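PDB 4RF6: arginine kinase from Anthopleura japonica, which catalyses the reversible transfer of a phosphoryl group from ATP to L-arginine, giving phosphoarginine and ADP. Local coordinates for residues V74-E79 and Y141-G146; L53-W58 and T83-L88; V134-K139 and H272-S277. One frame throughout, in Å; residues are numbered along the deposited sequence.

How the interactions relate
All three interactions lie in the first of the two tandem repeats of this phosphagen kinase. Interaction 1 sits in the middle, its centre about 10 Å from the centres of both others, and touches each of them: Asp78 packs on Leu53 and Ile55 of interaction 2, while Leu143 and Pro145 pack on Ser137 and Ser277 of interaction 3. Interaction 2 belongs to the small helical N-terminal domain and closes, along the chain, before interaction 3 opens in the catalytic domain with its antiparallel sheet; their centres are about 17 Å apart. Interaction 1 joins the two domains beside Tyr75, which is probably part of the substrate site, as in related kinases.

Interaction 1 (V74-E79 and Y141-G146); sequences VYAGDE and YGLAPG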
loop_
_atom_site.group_PDB
_atom_site.type_symbol
_atom_site.label_atom_id
_atom_site.label_comp_id
_atom_site.label_asym_id
_atom_site.label_seq_id
_atom_site.Cartn_x
_atom_site.Cartn_y
_atom_site.Cartn_z
ATOM N N VAL A 74 -23.666 -26.240 6.322
ATOM C CA VAL A 74 -25.015 -25.769 6.646
ATOM C C VAL A 74 -25.070 -24.241 6.692
ATOM O O VAL A 74 -24.073 -23.582 7.005
ATOM C CB VAL A 74 -25.545 -26.332 7.980
ATOM C CG1 VAL A 74 -25.468 -27.849 8.005
ATOM C CG2 VAL A 74 -24.782 -25.741 9.156
ATOM N N TYR A 75 -26.235 -23.691 6.362
ATOM C CA TYR A 75 -26.502 -22.269 6.539
ATOM C C TYR A 75 -27.838 -22.136 7.260
ATOM O O TYR A 75 -28.732 -22.964 7.071
ATOM C CB TYR A 75 -26.558 -21.546 5.194
ATOM C CG TYR A 75 -25.238 -21.489 4.446
ATOM C CD1 TYR A 75 -24.813 -22.561 3.673
ATOM C CD2 TYR A 75 -24.431 -20.357 4.500
ATOM C CE1 TYR A 75 -23.617 -22.515 2.980
ATOM C CE2 TYR A 75 -23.228 -20.302 3.813
ATOM C CZ TYR A 75 -22.828 -21.386 3.055
ATOM O OH TYR A 75 -21.636 -21.342 2.367
ATOM N N ALA A 76 -27.974 -21.105 8.091
ATOM C CA ALA A 76 -29.240 -20.850 8.784
ATOM C C ALA A 76 -30.080 -19.846 8.005
ATOM O O ALA A 76 -29.606 -18.757 7.677
ATOM C CB ALA A 76 -28.978 -20.340 10.180
ATOM N N GLY A 77 -31.326 -20.203 7.713
ATOM C CA GLY A 77 -32.184 -19.326 6.937
ATOM C C GLY A 77 -32.702 -18.186 7.792
ATOM O O GLY A 77 -33.099 -17.138 7.280
ATOM N N ASP A 78 -32.702 -18.403 9.104
ATOM C CA ASP A 78 -33.147 -17.389 10.053
ATOM C C ASP A 78 -32.634 -17.715 11.446
ATOM O O ASP A 78 -32.017 -18.765 11.653
ATOM C CB ASP A 78 -34.683 -17.249 10.053
ATOM C CG ASP A 78 -35.404 -18.570 10.293
ATOM O OD1 ASP A 78 -34.768 -19.537 10.755
ATOM O OD2 ASP A 78 -36.627 -18.640 10.025
ATOM N N GLU A 79 -32.891 -16.817 12.394
ATOM C CA GLU A 79 -32.471 -17.007 13.776
ATOM C C GLU A 79 -33.108 -18.258 14.369
ATOM O O GLU A 79 -32.458 -19.019 15.087
ATOM C CB GLU A 79 -32.864 -15.790 14.613
ATOM C CG GLU A 79 -32.812 -16.013 16.122
ATOM C CD GLU A 79 -32.936 -14.716 16.904
ATOM O OE1 GLU A 79 -32.600 -14.706 18.107
ATOM O OE2 GLU A 79 -33.367 -13.706 16.307
ATOM N N TYR A 141 -35.601 -9.450 10.440
ATOM C CA TYR A 141 -35.630 -10.157 9.160
ATOM C C TYR A 141 -35.030 -11.560 9.263
ATOM O O TYR A 141 -34.368 -11.896 10.246
ATOM C CB TYR A 141 -34.879 -9.354 8.090
ATOM C CG TYR A 141 -35.291 -7.902 7.997
ATOM C CD1 TYR A 141 -36.468 -7.539 7.357
ATOM C CD2 TYR A 141 -34.502 -6.896 8.552
ATOM C CE1 TYR A 141 -36.853 -6.221 7.268
ATOM C CE2 TYR A 141 -34.881 -5.568 8.465
ATOM C CZ TYR A 141 -36.060 -5.243 7.821
ATOM O OH TYR A 141 -36.457 -3.934 7.725
ATOM N N GLY A 142 -35.269 -12.384 8.248
ATOM C CA GLY A 142 -34.555 -13.643 8.147
ATOM C C GLY A 142 -33.121 -13.348 7.751
ATOM O O GLY A 142 -32.791 -12.225 7.354
ATOM N N LEU A 143 -32.255 -14.346 7.866
ATOM C CA LEU A 143 -30.888 -14.175 7.411
ATOM C C LEU A 143 -30.871 -14.277 5.888
ATOM O O LEU A 143 -31.910 -14.516 5.265
ATOM C CB LEU A 143 -29.980 -15.203 8.086
ATOM C CG LEU A 143 -30.054 -15.062 9.608
ATOM C CD1 LEU A 143 -29.530 -16.289 10.348
ATOM C CD2 LEU A 143 -29.303 -13.806 10.056
ATOM N N ALA A 144 -29.707 -14.075 5.282
ATOM C CA ALA A 144 -29.595 -14.086 3.820
ATOM C C ALA A 144 -30.187 -15.307 3.080
ATOM O O ALA A 144 -30.740 -15.148 1.985
ATOM C CB ALA A 144 -28.153 -13.852 3.392
ATOM N N PRO A 145 -30.060 -16.524 3.649
ATOM C CA PRO A 145 -30.645 -17.645 2.902
ATOM C C PRO A 145 -32.171 -17.683 2.955
ATOM O O PRO A 145 -32.773 -18.390 2.146
ATOM C CB PRO A 145 -30.089 -18.881 3.623
ATOM C CG PRO A 145 -28.897 -18.395 4.401
ATOM C CD PRO A 145 -29.236 -16.991 4.782
ATOM N N GLY A 146 -32.789 -16.958 3.886
ATOM C CA GLY A 146 -34.238 -17.020 4.040
ATOM C C GLY A 146 -34.991 -15.703 3.896
ATOM O O GLY A 146 -36.233 -15.675 3.879
HETATM O O HOH W 1 -33.522 -13.980 11.518
#
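Gly142 CA rests on CB of Asp78, the N-cap residue right before a helix, whose carboxylate turns elsewhere, to Ser81 and Thr51. Close by, water 1 donates to Tyr141 O at 2.6 Å and accepts from Glu79 N. Leu143 carries much of the contact. Its backbone N gives a weak, bent bond to Gly77 O, 3.0 Å long with 130° at the hydrogen. Its chi1 (-58°) puts Leu143 CG beside the backbone N, 3.9 Å from Asp78 CA. Leu143 CD1 comes to 3.6 Å from Asp78 C and also meets CB of Ala76. Pro145 follows: its CG and CD each lie 3.4 Å from Ala76 O, CG also touches CB of Tyr75, and CB covers CA of Gly77. At Gly146 a CA-H...O contact of 3.4 Å runs from its CA to Gly77 O. The seam between the N-terminal and catalytic domains thus sets aliphatic C-H groups and one weak N-H against the carbonyl oxygens of Ala76 and Gly77. Across these two segments the bonding is weak and contact dominates; backbone bonds to Cys60 and Ser277 anchor the loop as well. Its Val74 and Tyr75 are probably part of the substrate site, as in related kinases.

Interaction 2 (L53-W58 and T83-L88); sequences LGITLW and TLFGPL
Phe85 pushes its ring against the backbone of residues 55-57, where the chain enters helix 57-66, and this ring-on-backbone packing is the closest part of the contact. The tip of the ring leads: Phe85 CZ is 3.2 Å from Leu57 N and 3.3 Å from Thr56 C. CA of Leu57 stands 3.7 Å above one face of the Phe85 ring, displaced toward the rim. Phe85 sits at the junction where helix 79-84 gives way to helix 86-96.

Among the side chains the distances are longer. CB of Leu57 lies 3.8 Å from Phe85 CE1, and the two side chains cross obliquely. Leu57 places CG anti to its backbone N (chi1 177°), and its CD1 meets both Phe85 CD1 and, at 3.8 Å, CD2 of Leu88. Ile55 adds a longer approach, CG2 to Phe85 CE2.

The polar element is Ile55 O, in the plane of the ring at its edge and 3.4 Å from Phe85 CZ. There the carbonyl oxygen faces the C-H rim, which carries a slight positive charge.

Cys60 and Ile61 of helix 57-66 extend the packing around Phe85 and Leu88. Between these segments, the start of helix 57-66 therefore meets the junction of helices 79-84 and 86-96 through van der Waals contact, supplemented by the edge contact of an aromatic C-H with a carbonyl oxygen.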
loop_
_atom_site.group_PDB
_atom_site.type_symbol
_atom_site.label_atom_id
_atom_site.label_comp_id
_atom_site.label_asym_id
_atom_site.label_seq_id
_atom_site.Cartn_x
_atom_site.Cartn_y
_atom_site.Cartn_z
ATOM N N LEU A 53 -40.549 -18.682 8.970
ATOM C CA LEU A 53 -40.263 -18.256 7.601
ATOM C C LEU A 53 -40.376 -19.424 6.626
ATOM O O LEU A 53 -40.158 -19.264 5.422
ATOM C CB LEU A 53 -38.879 -17.614 7.496
ATOM C CG LEU A 53 -38.599 -16.421 8.405
ATOM C CD1 LEU A 53 -37.413 -15.643 7.867
ATOM C CD2 LEU A 53 -39.807 -15.514 8.546
ATOM N N GLY A 54 -40.716 -20.597 7.150
ATOM C CA GLY A 54 -40.877 -21.776 6.317
ATOM C C GLY A 54 -39.562 -22.485 6.059
ATOM O O GLY A 54 -39.472 -23.334 5.169
ATOM N N ILE A 55 -38.540 -22.148 6.841
ATOM C CA ILE A 55 -37.222 -22.752 6.659
ATOM C C ILE A 55 -37.210 -24.191 7.178
ATOM O O ILE A 55 -37.574 -24.446 8.333
ATOM C CB ILE A 55 -36.114 -21.932 7.348
ATOM C CG1 ILE A 55 -36.163 -20.474 6.883
ATOM C CG2 ILE A 55 -34.744 -22.528 7.040
ATOM C CD1 ILE A 55 -36.045 -20.314 5.374
ATOM N N THR A 56 -36.798 -25.126 6.322
ATOM C CA THR A 56 -36.743 -26.539 6.694
ATOM C C THR A 56 -35.304 -26.956 6.963
ATOM O O THR A 56 -34.367 -26.203 6.687
ATOM C CB THR A 56 -37.316 -27.453 5.583
ATOM O OG1 THR A 56 -36.413 -27.480 4.469
ATOM C CG2 THR A 56 -38.671 -26.958 5.116
ATOM N N LEU A 57 -35.141 -28.159 7.507
ATOM C CA LEU A 57 -33.824 -28.721 7.759
ATOM C C LEU A 57 -33.086 -28.878 6.437
ATOM O O LEU A 57 -31.900 -28.552 6.332
ATOM C CB LEU A 57 -33.957 -30.079 8.448
ATOM C CG LEU A 57 -32.689 -30.882 8.738
ATOM C CD1 LEU A 57 -31.825 -30.201 9.792
ATOM C CD2 LEU A 57 -33.053 -32.288 9.176
ATOM N N TRP A 58 -33.797 -29.376 5.427
ATOM C CA TRP A 58 -33.215 -29.547 4.101
ATOM C C TRP A 58 -32.702 -28.235 3.516
ATOM O O TRP A 58 -31.645 -28.213 2.879
ATOM C CB TRP A 58 -34.210 -30.206 3.145
ATOM C CG TRP A 58 -33.789 -31.586 2.768
ATOM C CD1 TRP A 58 -34.376 -32.764 3.149
ATOM C CD2 TRP A 58 -32.665 -31.943 1.960
ATOM N NE1 TRP A 58 -33.690 -33.827 2.610
ATOM C CE2 TRP A 58 -32.633 -33.349 1.880
ATOM C CE3 TRP A 58 -31.684 -31.206 1.292
ATOM C CZ2 TRP A 58 -31.652 -34.034 1.154
ATOM C CZ3 TRP A 58 -30.715 -31.884 0.575
ATOM C CH2 TRP A 58 -30.707 -33.281 0.507
ATOM N N THR A 83 -32.250 -22.651 16.635
ATOM C CA THR A 83 -32.890 -23.311 17.770
ATOM C C THR A 83 -33.730 -24.496 17.323
ATOM O O THR A 83 -33.629 -25.587 17.892
ATOM C CB THR A 83 -33.768 -22.334 18.556
ATOM O OG1 THR A 83 -32.930 -21.348 19.174
ATOM C CG2 THR A 83 -34.565 -23.064 19.634
ATOM N N LEU A 84 -34.565 -24.284 16.311
ATOM C CA LEU A 84 -35.464 -25.339 15.855
ATOM C C LEU A 84 -34.656 -26.527 15.338
ATOM O O LEU A 84 -35.041 -27.684 15.536
ATOM C CB LEU A 84 -36.432 -24.827 14.785
ATOM C CG LEU A 84 -37.633 -25.721 14.461
ATOM C CD1 LEU A 84 -38.603 -25.803 15.637
ATOM C CD2 LEU A 84 -38.366 -25.251 13.206
ATOM N N PHE A 85 -33.526 -26.234 14.695
ATOM C CA PHE A 85 -32.621 -27.271 14.216
ATOM C C PHE A 85 -31.364 -27.323 15.084
ATOM O O PHE A 85 -30.279 -27.675 14.613
ATOM C CB PHE A 85 -32.268 -27.035 12.745
ATOM C CG PHE A 85 -33.473 -26.849 11.861
ATOM C CD1 PHE A 85 -34.407 -27.867 11.719
ATOM C CD2 PHE A 85 -33.677 -25.656 11.183
ATOM C CE1 PHE A 85 -35.520 -27.699 10.911
ATOM C CE2 PHE A 85 -34.786 -25.479 10.373
ATOM C CZ PHE A 85 -35.709 -26.500 10.235
ATOM N N GLY A 86 -31.534 -26.967 16.355
ATOM C CA GLY A 86 -30.466 -27.003 17.352
ATOM C C GLY A 86 -29.623 -28.267 17.446
ATOM O O GLY A 86 -28.395 -28.189 17.487
ATOM N N PRO A 87 -30.267 -29.444 17.494
ATOM C CA PRO A 87 -29.503 -30.697 17.578
ATOM C C PRO A 87 -28.442 -30.830 16.482
ATOM O O PRO A 87 -27.438 -31.522 16.683
ATOM C CB PRO A 87 -30.580 -31.763 17.396
ATOM C CG PRO A 87 -31.800 -31.138 18.007
ATOM C CD PRO A 87 -31.714 -29.670 17.677
ATOM N N LEU A 88 -28.661 -30.169 15.347
ATOM C CA LEU A 88 -27.667 -30.125 14.281
ATOM C C LEU A 88 -26.687 -28.970 14.499
ATOM O O LEU A 88 -25.481 -29.189 14.638
ATOM C CB LEU A 88 -28.342 -29.994 12.911
ATOM C CG LEU A 88 -27.392 -29.897 11.714
ATOM C CD1 LEU A 88 -26.516 -31.133 11.630
ATOM C CD2 LEU A 88 -28.160 -29.722 10.427
#

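Interaction 3 (V134-K139 and H272-S277); sequences VARSLK and HGYLTS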
loop_
_atom_site.group_PDB
_atom_site.type_symbol
_atom_site.label_atom_id
_atom_site.label_comp_id
_atom_site.label_asym_id
_atom_site.label_seq_id
_atom_site.Cartn_x
_atom_site.Cartn_y
_atom_site.Cartn_z
ATOM N N VAL A 134 -16.324 -7.445 9.948
ATOM C CA VAL A 134 -17.378 -8.052 10.755
ATOM C C VAL A 134 -18.615 -8.296 9.898
ATOM O O VAL A 134 -18.914 -7.530 8.978
ATOM C CB VAL A 134 -17.767 -7.209 11.994
ATOM C CG1 VAL A 134 -16.653 -7.229 13.036
ATOM C CG2 VAL A 134 -18.108 -5.782 11.585
ATOM N N ALA A 135 -19.317 -9.382 10.200
ATOM C CA ALA A 135 -20.586 -9.692 9.556
ATOM C C ALA A 135 -21.707 -9.339 10.524
ATOM O O ALA A 135 -21.595 -9.602 11.721
ATOM C CB ALA A 135 -20.646 -11.159 9.204
ATOM N N ARG A 136 -22.779 -8.739 10.013
ATOM C CA ARG A 136 -23.920 -8.372 10.847
ATOM C C ARG A 136 -25.213 -8.589 10.065
ATOM O O ARG A 136 -25.215 -8.552 8.835
ATOM C CB ARG A 136 -23.824 -6.904 11.290
ATOM C CG ARG A 136 -22.653 -6.556 12.227
ATOM C CD ARG A 136 -22.858 -7.148 13.616
ATOM N NE ARG A 136 -21.829 -6.713 14.559
ATOM C CZ ARG A 136 -20.699 -7.375 14.788
ATOM N NH1 ARG A 136 -20.445 -8.507 14.139
ATOM N NH2 ARG A 136 -19.822 -6.910 15.669
ATOM N N SER A 137 -26.308 -8.822 10.779
ATOM C CA SER A 137 -27.620 -8.903 10.156
ATOM C C SER A 137 -28.575 -8.002 10.934
ATOM O O SER A 137 -28.461 -7.885 12.157
ATOM C CB SER A 137 -28.124 -10.349 10.133
ATOM O OG SER A 137 -27.247 -11.190 9.406
ATOM N N LEU A 138 -29.500 -7.356 10.227
ATOM C CA LEU A 138 -30.434 -6.423 10.858
ATOM C C LEU A 138 -31.566 -7.133 11.600
ATOM O O LEU A 138 -32.103 -8.134 11.114
ATOM C CB LEU A 138 -31.041 -5.468 9.828
ATOM C CG LEU A 138 -30.125 -4.522 9.054
ATOM C CD1 LEU A 138 -30.955 -3.557 8.220
ATOM C CD2 LEU A 138 -29.202 -3.763 9.991
ATOM N N LYS A 139 -31.926 -6.603 12.771
ATOM C CA LYS A 139 -33.097 -7.068 13.514
ATOM C C LYS A 139 -34.347 -7.041 12.650
ATOM O O LYS A 139 -34.527 -6.129 11.841
ATOM C CB LYS A 139 -33.341 -6.177 14.733
ATOM C CG LYS A 139 -32.402 -6.427 15.886
ATOM C CD LYS A 139 -32.533 -5.359 16.973
ATOM C CE LYS A 139 -31.665 -5.702 18.187
ATOM N NZ LYS A 139 -31.194 -4.489 18.920
ATOM N N HIS A 272 -25.112 -17.053 21.062
ATOM C CA HIS A 272 -24.495 -17.060 19.731
ATOM C C HIS A 272 -23.699 -15.809 19.358
ATOM O O HIS A 272 -22.970 -15.822 18.365
ATOM C CB HIS A 272 -25.550 -17.260 18.632
ATOM C CG HIS A 272 -26.282 -18.563 18.699
ATOM N ND1 HIS A 272 -27.494 -18.702 19.344
ATOM C CD2 HIS A 272 -25.994 -19.778 18.176
ATOM C CE1 HIS A 272 -27.911 -19.949 19.226
ATOM N NE2 HIS A 272 -27.020 -20.624 18.522
ATOM N N GLY A 273 -23.851 -14.721 20.102
ATOM C CA GLY A 273 -23.267 -13.470 19.647
ATOM C C GLY A 273 -24.084 -12.974 18.465
ATOM O O GLY A 273 -25.295 -13.210 18.398
ATOM N N TYR A 274 -23.442 -12.299 17.521
ATOM C CA TYR A 274 -24.156 -11.873 16.323
ATOM C C TYR A 274 -24.487 -13.049 15.406
ATOM O O TYR A 274 -23.635 -13.895 15.116
ATOM C CB TYR A 274 -23.376 -10.777 15.594
ATOM C CG TYR A 274 -23.287 -9.531 16.436
ATOM C CD1 TYR A 274 -24.384 -8.685 16.567
ATOM C CD2 TYR A 274 -22.126 -9.219 17.137
ATOM C CE1 TYR A 274 -24.320 -7.554 17.353
ATOM C CE2 TYR A 274 -22.055 -8.090 17.925
ATOM C CZ TYR A 274 -23.157 -7.269 18.033
ATOM O OH TYR A 274 -23.095 -6.140 18.812
ATOM N N LEU A 275 -25.742 -13.101 14.971
ATOM C CA LEU A 275 -26.213 -14.174 14.108
ATOM C C LEU A 275 -25.791 -13.924 12.676
ATOM O O LEU A 275 -25.866 -12.794 12.180
ATOM C CB LEU A 275 -27.731 -14.289 14.188
ATOM C CG LEU A 275 -28.222 -14.502 15.616
ATOM C CD1 LEU A 275 -29.722 -14.510 15.645
ATOM C CD2 LEU A 275 -27.675 -15.803 16.174
ATOM N N THR A 276 -25.342 -14.987 12.019
ATOM C CA THR A 276 -24.865 -14.909 10.646
ATOM C C THR A 276 -25.386 -16.118 9.889
ATOM O O THR A 276 -25.824 -17.093 10.503
ATOM C CB THR A 276 -23.334 -14.910 10.597
ATOM O OG1 THR A 276 -22.839 -16.025 11.347
ATOM C CG2 THR A 276 -22.771 -13.626 11.192
ATOM N N SER A 277 -25.328 -16.061 8.565
ATOM C CA SER A 277 -25.830 -17.147 7.725
ATOM C C SER A 277 -25.066 -18.449 7.956
ATOM O O SER A 277 -25.664 -19.513 8.137
ATOM C CB SER A 277 -25.755 -16.753 6.251
ATOM O OG SER A 277 -26.416 -15.526 6.019
HETATM O O HOH W 2 -26.062 -10.298 13.402
HETATM O O HOH W 3 -27.573 -12.692 7.097
#
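Leu275 O is approached by two groups tied to Ser137: water 2 donates to it at 2.8 Å while accepting from Ser137 N, and Ser137 OG lies 3.5 Å away in a weak bond that is not settled. This bridge joins Ser137, on the run of chain that includes strand 127-136, a central strand of the antiparallel sheet in the phosphagen kinase catalytic domain, to the chain leaving the short strand 273-274. Water 3 makes a second link, between Ser137 OG and Ser277 OG. On the apolar side CB of Ala135 meets CG2 of Thr276 at 3.8 Å.

The flat guanidinium of Arg136 lies on the ring of Tyr274 in a cation-pi stack, with the planes 8° apart and centres 3.7 Å apart. Bending of the arginine chain at chi2 (-71°) directs CD toward the ring, where it makes a CH-pi contact. The guanidinium is held by further partners: Arg136 NH1, standing above the carbonyl plane of Ala135, bonds to Ala135 O at 2.9 Å and also to Thr284 O, and Arg136 NH2 forms a salt bridge with Glu344. These bonds would fix its rotation over the tyrosine. Arg136 NE stands 3.4 Å above the middle of the Tyr274 ring, and Arg136 CZ is 3.3 Å from Tyr274 CD2.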